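Local coordinates for fatty acid metabolism regulator protein (Bacillus subtilis, PDB 1VI0), which represses transcription of fatty acid transport and beta-oxidation genes as a homodimer whose DNA binding is inhibited by long-chain fatty acyl-CoA, at residues 9-14 with 61-66; 19-24 with 103-108; 94-97 with 101-104. All coordinates share one frame; numbering follows the deposited sequence.

Contacts 1 and 2 join helix 9-24 to the rest of the chain, one near its start against helix 52-75 and the other at its end against helix 100-109; their centres are about 15 Å apart. Contact 3 packs two helices of the ligand-binding region together, helix 81-97 and the same helix 100-109, and touches contact 2, with A22 CB 3.5 Å from N101 OD1 and T106 OG1 3.6 Å from L96 CD1. Each contact holds residues of the dodecyl-CoA pocket: K63 and M64 in contact 1, T106 in contact 2 and L95 in contact 3.

Contact 1 (9-14 with 61-66); sequences KYMQII and KEKMGQ. With DCC (dodecyl-coa), chain C.
M11 and I14 of segment 9-14 face E62 and K63 of segment 61-66 across two helices whose axes are 12.0 Å apart at closest approach and run 103° from each other, nearly at right angles. The wide spacing means that long side chains bridge the gap. The selenium of selenomethionine M11 presses on the aliphatic part of E62, with SE 3.3 Å from E62 CG, a tight approach. E62 sets CG anti to its own backbone N (chi1 179°), and a bend at chi2 turns its carboxylate along the same neighbour, OE2 lying 4.0 Å from M11 SE. An alanine here would remove that methylene, and the selenium end of M11 would probably be left freer to turn. K63 bends back so that its CE comes 4.4 Å from I14 CG2, while its NZ forms a long, weak ion pair with D15. The same lysine meets the ligand from its base, CB standing 3.5 Å from the acyl-chain terminus C12 of dodecyl-CoA; M64 CE is 3.6 Å from CA7 of that chain. This packing of the first helix on the long connecting helix, which also carries residues K63 and M64 of the acyl-CoA pocket, is characteristic of TetR-family repressors.

Contact 2 (19-24 with 103-108); sequences EVIAEN and AIVTQL
A22 offers a low spot on helix 9-24, and the branched side chains I104 and V105 of helix 100-109 settle about it. The alanine methyl makes so small a bump that the backbones come close, with A22 CA only 5.5 Å from V105 CA and the segment axes 8.7 Å apart at a crossing angle of 65°. I104 rests its CG2 methyl on the A22 backbone, 3.9 Å from A22 O, and its CB lies 4.2 Å from A22 CB. With CG1 anti to the backbone N (chi1 168°), V105 turns its other branch, CG2, beside that N and anti to the carbonyl carbon, between A22 and I21. This methyl is 4.1 Å from A22 N, 4.2 Å from A22 CB and 3.9 Å from the CG2 methyl of I21. Here, as in other TetR-family proteins, the first helix of the DNA-binding domain leans on the ligand-binding domain. N101, earlier on helix 100-109, also lies against A22. Where helix 9-24 ends, V20 O accepts two donors, the N24 backbone N and the N24 side-chain ND2, the latter at 3.2 Å.

Contact 3 (94-97 with 101-104); sequences SLLA and NLAI
L96 and A103 bring the end of helix 81-97 and the first turn of helix 100-109 together, their CA atoms 5.1 Å apart, with only three residues separating the two segments. The packing is close because A103 ends in a single methyl: its CB sits 3.9 Å from L96 O and 4.2 Å from L96 CB. Farther out, L102 does the work of filling the angle between the helices. With CG anti to the backbone N (chi1 -177°), its isobutyl group reaches across to both L95 and L96. The CD2 methyl of L102 lies 4.0 Å from L95 CD1, the two side chains meeting at a slant, whereas L96 approaches L102 at about a right angle and places CD2 4.1 Å from L102 CG. L102 CD2 also lies 4.2 Å from L96 CD2, so this methyl touches both leucines. The side chains that meet are all apolar, and helix 151-171 extends their packing, V166 against L96 and W169 and V170 against A103. D99 OD1 accepts a hydrogen bond from L102 N, which probably helps to fix the start of helix 100-109. L95 also touches dodecyl-CoA, its side chain coming within about 3 Å of the ligand. The arrangement is a sharp corner between two consecutive helices of the all-helical ligand-binding domain of a TetR-family regulator, with one edge lining the acyl-CoA pocket.

Contact 1 (9-14 with 61-66)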
loop_
_atom_site.group_PDB
_atom_site.type_symbol
_atom_site.label_atom_id
_atom_site.label_comp_id
_atom_site.label_asym_id
_atom_site.label_seq_id
_atom_site.Cartn_x
_atom_site.Cartn_y
_atom_site.Cartn_z
ATOM N N LYS A 9 6.113 25.082 19.727
ATOM C CA LYS A 9 5.585 25.737 18.505
ATOM C C LYS A 9 5.705 24.839 17.306
ATOM O O LYS A 9 4.700 24.504 16.652
ATOM C CB LYS A 9 6.164 27.150 18.368
ATOM C CG LYS A 9 5.262 28.207 19.037
ATOM C CD LYS A 9 5.997 29.125 20.007
ATOM C CE LYS A 9 5.013 30.120 20.641
ATOM N NZ LYS A 9 5.587 30.868 21.796
ATOM N N TYR A 10 6.870 24.272 17.044
ATOM C CA TYR A 10 7.017 23.332 15.919
ATOM C C TYR A 10 6.116 22.121 16.122
ATOM O O TYR A 10 5.191 21.941 15.305
ATOM C CB TYR A 10 8.453 22.973 15.706
ATOM C CG TYR A 10 8.815 22.091 14.544
ATOM C CD1 TYR A 10 9.189 22.613 13.315
ATOM C CD2 TYR A 10 8.829 20.704 14.684
ATOM C CE1 TYR A 10 9.536 21.790 12.265
ATOM C CE2 TYR A 10 9.202 19.874 13.650
ATOM C CZ TYR A 10 9.536 20.411 12.439
ATOM O OH TYR A 10 9.921 19.632 11.371
HETATM N N MSE A 11 6.218 21.398 17.240
HETATM C CA MSE A 11 5.346 20.249 17.458
HETATM C C MSE A 11 3.900 20.570 17.624
HETATM O O MSE A 11 3.045 19.745 17.223
HETATM C CB MSE A 11 5.896 19.344 18.568
HETATM C CG MSE A 11 7.286 18.796 18.201
HETATM SE SE MSE A 11 7.157 17.474 16.811
HETATM C CE MSE A 11 5.602 16.534 17.426
ATOM N N GLN A 12 3.500 21.746 18.118
ATOM C CA GLN A 12 2.097 22.102 18.200
ATOM C C GLN A 12 1.480 22.142 16.784
ATOM O O GLN A 12 0.309 21.847 16.577
ATOM C CB GLN A 12 1.890 23.509 18.773
ATOM C CG GLN A 12 1.968 23.588 20.291
ATOM C CD GLN A 12 1.801 25.067 20.702
ATOM O OE1 GLN A 12 0.654 25.519 20.671
ATOM N NE2 GLN A 12 2.915 25.702 20.992
ATOM N N ILE A 13 2.300 22.714 15.877
ATOM C CA ILE A 13 1.837 22.791 14.485
ATOM C C ILE A 13 1.780 21.401 13.854
ATOM O O ILE A 13 0.792 21.074 13.192
ATOM C CB ILE A 13 2.754 23.705 13.651
ATOM C CG1 ILE A 13 2.500 25.172 14.070
ATOM C CG2 ILE A 13 2.494 23.536 12.166
ATOM C CD1 ILE A 13 3.711 26.067 13.781
ATOM N N ILE A 14 2.838 20.620 14.064
ATOM C CA ILE A 14 2.791 19.247 13.495
ATOM C C ILE A 14 1.572 18.482 14.000
ATOM O O ILE A 14 0.852 17.819 13.269
ATOM C CB ILE A 14 4.067 18.486 13.850
ATOM C CG1 ILE A 14 5.276 19.111 13.161
ATOM C CG2 ILE A 14 3.916 17.013 13.454
ATOM C CD1 ILE A 14 5.298 18.986 11.661
ATOM N N LYS A 61 8.539 12.909 8.702
ATOM C CA LYS A 61 9.909 12.767 9.171
ATOM C C LYS A 61 10.073 12.759 10.682
ATOM O O LYS A 61 10.866 11.970 11.194
ATOM C CB LYS A 61 10.748 13.918 8.570
ATOM C CG LYS A 61 12.241 13.757 8.747
ATOM C CD LYS A 61 12.954 14.805 7.848
ATOM C CE LYS A 61 14.447 14.784 8.091
ATOM N NZ LYS A 61 14.808 15.290 9.451
ATOM N N GLU A 62 9.328 13.593 11.375
ATOM C CA GLU A 62 9.319 13.728 12.812
ATOM C C GLU A 62 8.739 12.489 13.486
ATOM O O GLU A 62 9.371 11.939 14.399
ATOM C CB GLU A 62 8.456 14.963 13.167
ATOM C CG GLU A 62 8.325 15.222 14.655
ATOM C CD GLU A 62 9.672 15.113 15.341
ATOM O OE1 GLU A 62 10.650 15.678 14.785
ATOM O OE2 GLU A 62 9.747 14.416 16.372
ATOM N N LYS A 63 7.599 12.045 13.049
ATOM C CA LYS A 63 6.923 10.873 13.627
ATOM C C LYS A 63 7.717 9.623 13.319
ATOM O O LYS A 63 8.001 8.805 14.226
ATOM C CB LYS A 63 5.494 10.791 13.173
ATOM C CG LYS A 63 4.507 11.875 13.464
ATOM C CD LYS A 63 4.287 12.147 14.946
ATOM C CE LYS A 63 3.093 13.069 15.156
ATOM N NZ LYS A 63 2.738 13.166 16.622
HETATM N N MSE A 64 8.237 9.474 12.080
HETATM C CA MSE A 64 9.055 8.307 11.755
HETATM C C MSE A 64 10.300 8.255 12.604
HETATM O O MSE A 64 10.759 7.195 13.063
HETATM C CB MSE A 64 9.469 8.280 10.259
HETATM C CG MSE A 64 10.403 7.129 9.899
HETATM SE SE MSE A 64 9.475 5.425 10.220
HETATM C CE MSE A 64 8.606 5.229 8.548
ATOM N N GLY A 65 10.953 9.421 12.744
ATOM C CA GLY A 65 12.177 9.514 13.528
ATOM C C GLY A 65 11.980 9.062 14.954
ATOM O O GLY A 65 12.828 8.352 15.528
ATOM N N GLN A 66 10.912 9.482 15.626
ATOM C CA GLN A 66 10.676 9.016 16.992
ATOM C C GLN A 66 10.516 7.489 16.970
ATOM O O GLN A 66 11.166 6.766 17.720
ATOM C CB GLN A 66 9.443 9.676 17.626
ATOM C CG GLN A 66 9.528 11.190 17.572
ATOM C CD GLN A 66 8.592 11.944 18.454
ATOM O OE1 GLN A 66 7.362 11.812 18.393
ATOM N NE2 GLN A 66 9.146 12.801 19.330
HETATM C C2 DCC C . 15.023 -6.402 -7.574
HETATM C C4 DCC C . 14.830 -4.372 -6.633
HETATM C C5 DCC C . 13.849 -4.779 -5.758
HETATM C C6 DCC C . 13.448 -6.127 -5.899
HETATM C C8 DCC C . 14.211 -2.740 -5.328
HETATM C C10 DCC C . 5.460 5.226 10.975
HETATM C C11 DCC C . 4.790 6.242 11.916
HETATM C C12 DCC C . 5.032 7.696 11.521
HETATM N N9 DCC C . 15.049 -3.050 -6.371
HETATM N N7 DCC C . 13.447 -3.736 -4.950
HETATM N N3 DCC C . 15.468 -5.135 -7.545
HETATM N N1 DCC C . 14.079 -6.940 -6.773
HETATM N N6 DCC C . 12.475 -6.630 -5.139
HETATM C "C1'" DCC C . 16.138 -2.214 -6.997
HETATM C "C2'" DCC C . 15.726 -0.752 -7.272
HETATM O "O2'" DCC C . 15.330 -0.705 -8.670
HETATM C "C3'" DCC C . 17.107 -0.025 -7.152
HETATM O "O3'" DCC C . 17.922 -0.412 -8.314
HETATM C "C4'" DCC C . 17.690 -0.796 -5.903
HETATM O "O4'" DCC C . 17.121 -2.105 -5.954
HETATM C "C5'" DCC C . 17.420 -0.039 -4.623
HETATM O "O5'" DCC C . 16.023 0.344 -4.461
HETATM P P1 DCC C . 15.212 0.120 -3.109
HETATM O O11 DCC C . 13.878 0.651 -3.288
HETATM O O12 DCC C . 15.382 -1.375 -2.686
HETATM O O6 DCC C . 16.022 0.883 -2.027
HETATM P P2 DCC C . 15.947 2.398 -2.117
HETATM O O21 DCC C . 16.482 2.891 -0.794
HETATM O O22 DCC C . 16.557 2.844 -3.375
HETATM O O7 DCC C . 14.396 2.876 -2.146
HETATM C CPA DCC C . 13.691 2.998 -0.830
HETATM C CPB DCC C . 12.222 3.454 -1.072
HETATM C CP8 DCC C . 11.611 2.643 -2.229
HETATM C CP7 DCC C . 12.281 4.919 -1.488
HETATM C CP9 DCC C . 11.401 3.432 0.166
HETATM O OP3 DCC C . 11.785 1.276 -2.051
HETATM C CP6 DCC C . 10.149 2.958 -2.474
HETATM O OP2 DCC C . 9.819 4.078 -2.841
HETATM N NP2 DCC C . 9.350 1.945 -2.282
HETATM C CP5 DCC C . 7.846 2.104 -2.445
HETATM C CP4 DCC C . 7.318 2.295 -0.969
HETATM C CP3 DCC C . 5.833 2.700 -0.990
HETATM O OP1 DCC C . 5.485 3.727 -1.572
HETATM N NP1 DCC C . 5.021 1.878 -0.410
HETATM C CP2 DCC C . 3.552 2.030 -0.323
HETATM C CP1 DCC C . 3.316 2.230 1.145
HETATM S S DCC C . 4.341 3.448 2.000
HETATM P P3 DCC C . 18.881 0.516 -9.211
HETATM O O31 DCC C . 18.227 1.813 -9.383
HETATM O O32 DCC C . 20.178 0.662 -8.533
HETATM O O33 DCC C . 18.993 -0.286 -10.479
HETATM C CA1 DCC C . 3.421 4.968 1.646
HETATM C CA2 DCC C . 3.766 6.124 2.638
HETATM O OA1 DCC C . 2.583 5.034 0.776
HETATM C CA3 DCC C . 3.019 5.992 3.978
HETATM C CA4 DCC C . 3.803 5.916 5.235
HETATM C CA5 DCC C . 3.888 4.536 5.848
HETATM C CA6 DCC C . 3.859 4.517 7.366
HETATM C CA7 DCC C . 5.162 4.153 8.041
HETATM C CA8 DCC C . 5.117 3.372 9.304
HETATM C CA9 DCC C . 4.534 4.082 10.530
#

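Contact 2 (19-24 with 103-108)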
loop_
_atom_site.group_PDB
_atom_site.type_symbol
_atom_site.label_atom_id
_atom_site.label_comp_id
_atom_site.label_asym_id
_atom_site.label_seq_id
_atom_site.Cartn_x
_atom_site.Cartn_y
_atom_site.Cartn_z
ATOM N N GLU A 19 -4.264 16.411 12.769
ATOM C CA GLU A 19 -5.690 16.510 12.950
ATOM C C GLU A 19 -6.429 17.045 11.752
ATOM O O GLU A 19 -7.383 16.450 11.249
ATOM C CB GLU A 19 -5.956 17.415 14.168
ATOM C CG GLU A 19 -7.382 17.155 14.672
ATOM C CD GLU A 19 -8.196 18.422 14.682
ATOM O OE1 GLU A 19 -8.328 19.078 13.610
ATOM O OE2 GLU A 19 -8.708 18.761 15.773
ATOM N N VAL A 20 -5.971 18.208 11.248
ATOM C CA VAL A 20 -6.628 18.840 10.119
ATOM C C VAL A 20 -6.553 17.992 8.869
ATOM O O VAL A 20 -7.560 17.787 8.190
ATOM C CB VAL A 20 -6.028 20.243 9.860
ATOM C CG1 VAL A 20 -6.588 20.830 8.590
ATOM C CG2 VAL A 20 -6.237 21.159 11.057
ATOM N N ILE A 21 -5.370 17.449 8.594
ATOM C CA ILE A 21 -5.165 16.596 7.401
ATOM C C ILE A 21 -6.001 15.322 7.517
ATOM O O ILE A 21 -6.639 14.880 6.543
ATOM C CB ILE A 21 -3.689 16.283 7.222
ATOM C CG1 ILE A 21 -2.853 17.510 6.799
ATOM C CG2 ILE A 21 -3.443 15.138 6.277
ATOM C CD1 ILE A 21 -1.396 17.354 7.207
ATOM N N ALA A 22 -6.153 14.767 8.716
ATOM C CA ALA A 22 -6.936 13.556 8.902
ATOM C C ALA A 22 -8.425 13.872 8.670
ATOM O O ALA A 22 -9.097 13.174 7.938
ATOM C CB ALA A 22 -6.755 13.022 10.325
ATOM N N GLU A 23 -8.868 14.957 9.286
ATOM C CA GLU A 23 -10.233 15.403 9.243
ATOM C C GLU A 23 -10.657 15.963 7.909
ATOM O O GLU A 23 -11.768 15.646 7.455
ATOM C CB GLU A 23 -10.503 16.428 10.370
ATOM C CG GLU A 23 -10.483 15.760 11.744
ATOM C CD GLU A 23 -10.376 16.742 12.889
ATOM O OE1 GLU A 23 -10.191 16.251 14.040
ATOM O OE2 GLU A 23 -10.463 17.972 12.701
ATOM N N ASN A 24 -9.787 16.688 7.211
ATOM C CA ASN A 24 -10.186 17.296 5.942
ATOM C C ASN A 24 -9.629 16.705 4.681
ATOM O O ASN A 24 -10.206 16.972 3.593
ATOM C CB ASN A 24 -9.762 18.804 6.006
ATOM C CG ASN A 24 -10.609 19.531 7.055
ATOM O OD1 ASN A 24 -11.693 19.996 6.714
ATOM N ND2 ASN A 24 -10.180 19.567 8.299
ATOM N N ALA A 103 -3.139 7.437 12.034
ATOM C CA ALA A 103 -3.376 6.297 11.156
ATOM C C ALA A 103 -4.049 6.680 9.853
ATOM O O ALA A 103 -3.728 6.130 8.795
ATOM C CB ALA A 103 -4.228 5.252 11.889
ATOM N N ILE A 104 -4.961 7.655 9.867
ATOM C CA ILE A 104 -5.636 8.124 8.642
ATOM C C ILE A 104 -4.567 8.844 7.787
ATOM O O ILE A 104 -4.451 8.621 6.590
ATOM C CB ILE A 104 -6.807 9.046 8.939
ATOM C CG1 ILE A 104 -8.033 8.235 9.417
ATOM C CG2 ILE A 104 -7.218 9.802 7.632
ATOM C CD1 ILE A 104 -9.135 9.083 10.022
ATOM N N VAL A 105 -3.708 9.578 8.478
ATOM C CA VAL A 105 -2.615 10.284 7.772
ATOM C C VAL A 105 -1.672 9.293 7.113
ATOM O O VAL A 105 -1.470 9.357 5.892
ATOM C CB VAL A 105 -1.915 11.285 8.656
ATOM C CG1 VAL A 105 -0.593 11.794 8.001
ATOM C CG2 VAL A 105 -2.776 12.500 9.015
ATOM N N THR A 106 -1.189 8.259 7.831
ATOM C CA THR A 106 -0.242 7.308 7.324
ATOM C C THR A 106 -0.826 6.403 6.257
ATOM O O THR A 106 -0.124 6.109 5.290
ATOM C CB THR A 106 0.470 6.481 8.406
ATOM O OG1 THR A 106 -0.535 5.675 9.069
ATOM C CG2 THR A 106 1.160 7.365 9.455
ATOM N N GLN A 107 -2.086 5.942 6.391
ATOM C CA GLN A 107 -2.664 5.014 5.468
ATOM C C GLN A 107 -3.346 5.622 4.254
ATOM O O GLN A 107 -3.492 4.948 3.215
ATOM C CB GLN A 107 -3.645 4.077 6.185
ATOM C CG GLN A 107 -2.987 3.337 7.335
ATOM C CD GLN A 107 -1.632 2.745 7.055
ATOM O OE1 GLN A 107 -0.632 3.251 7.552
ATOM N NE2 GLN A 107 -1.518 1.662 6.310
ATOM N N LEU A 108 -3.730 6.890 4.402
ATOM C CA LEU A 108 -4.426 7.576 3.339
ATOM C C LEU A 108 -3.746 8.863 2.907
ATOM O O LEU A 108 -3.316 8.935 1.732
ATOM C CB LEU A 108 -5.868 7.914 3.768
ATOM C CG LEU A 108 -7.013 7.016 3.351
ATOM C CD1 LEU A 108 -6.631 5.648 2.870
ATOM C CD2 LEU A 108 -8.053 6.912 4.502
#

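Contact 3 (94-97 with 101-104)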
loop_
_atom_site.group_PDB
_atom_site.type_symbol
_atom_site.label_atom_id
_atom_site.label_comp_id
_atom_site.label_asym_id
_atom_site.label_seq_id
_atom_site.Cartn_x
_atom_site.Cartn_y
_atom_site.Cartn_z
ATOM N N SER A 94 0.722 -0.687 17.570
ATOM C CA SER A 94 0.433 0.081 18.759
ATOM C C SER A 94 0.452 1.588 18.536
ATOM O O SER A 94 -0.394 2.341 19.048
ATOM C CB SER A 94 1.361 -0.268 19.943
ATOM O OG SER A 94 1.058 -1.613 20.353
ATOM N N LEU A 95 1.448 2.096 17.875
ATOM C CA LEU A 95 1.561 3.523 17.536
ATOM C C LEU A 95 0.316 4.009 16.812
ATOM O O LEU A 95 -0.354 4.944 17.302
ATOM C CB LEU A 95 2.785 3.651 16.631
ATOM C CG LEU A 95 3.414 5.022 16.373
ATOM C CD1 LEU A 95 3.392 5.380 14.907
ATOM C CD2 LEU A 95 2.856 6.126 17.241
ATOM N N LEU A 96 -0.081 3.310 15.756
ATOM C CA LEU A 96 -1.218 3.679 14.950
ATOM C C LEU A 96 -2.531 3.448 15.671
ATOM O O LEU A 96 -3.448 4.285 15.588
ATOM C CB LEU A 96 -1.154 3.026 13.574
ATOM C CG LEU A 96 0.126 3.403 12.766
ATOM C CD1 LEU A 96 -0.008 2.886 11.336
ATOM C CD2 LEU A 96 0.272 4.916 12.729
ATOM N N ALA A 97 -2.640 2.367 16.472
ATOM C CA ALA A 97 -3.897 2.161 17.233
ATOM C C ALA A 97 -4.049 3.232 18.293
ATOM O O ALA A 97 -5.174 3.493 18.802
ATOM C CB ALA A 97 -3.952 0.783 17.893
ATOM N N ASN A 101 -6.071 9.697 14.194
ATOM C CA ASN A 101 -5.793 10.656 13.079
ATOM C C ASN A 101 -4.466 10.358 12.436
ATOM O O ASN A 101 -4.362 10.349 11.200
ATOM C CB ASN A 101 -5.897 12.065 13.636
ATOM C CG ASN A 101 -7.348 12.474 13.891
ATOM O OD1 ASN A 101 -8.292 11.971 13.279
ATOM N ND2 ASN A 101 -7.503 13.475 14.735
ATOM N N LEU A 102 -3.448 10.029 13.240
ATOM C CA LEU A 102 -2.194 9.658 12.599
ATOM C C LEU A 102 -2.388 8.476 11.659
ATOM O O LEU A 102 -1.750 8.469 10.591
ATOM C CB LEU A 102 -1.162 9.333 13.693
ATOM C CG LEU A 102 0.231 8.985 13.147
ATOM C CD1 LEU A 102 0.759 10.128 12.273
ATOM C CD2 LEU A 102 1.214 8.684 14.255
ATOM N N ALA A 103 -3.139 7.437 12.034
ATOM C CA ALA A 103 -3.376 6.297 11.156
ATOM C C ALA A 103 -4.049 6.680 9.853
ATOM O O ALA A 103 -3.728 6.130 8.795
ATOM C CB ALA A 103 -4.228 5.252 11.889
ATOM N N ILE A 104 -4.961 7.655 9.867
ATOM C CA ILE A 104 -5.636 8.124 8.642
ATOM C C ILE A 104 -4.567 8.844 7.787
ATOM O O ILE A 104 -4.451 8.621 6.590
ATOM C CB ILE A 104 -6.807 9.046 8.939
ATOM C CG1 ILE A 104 -8.033 8.235 9.417
ATOM C CG2 ILE A 104 -7.218 9.802 7.632
ATOM C CD1 ILE A 104 -9.135 9.083 10.022
#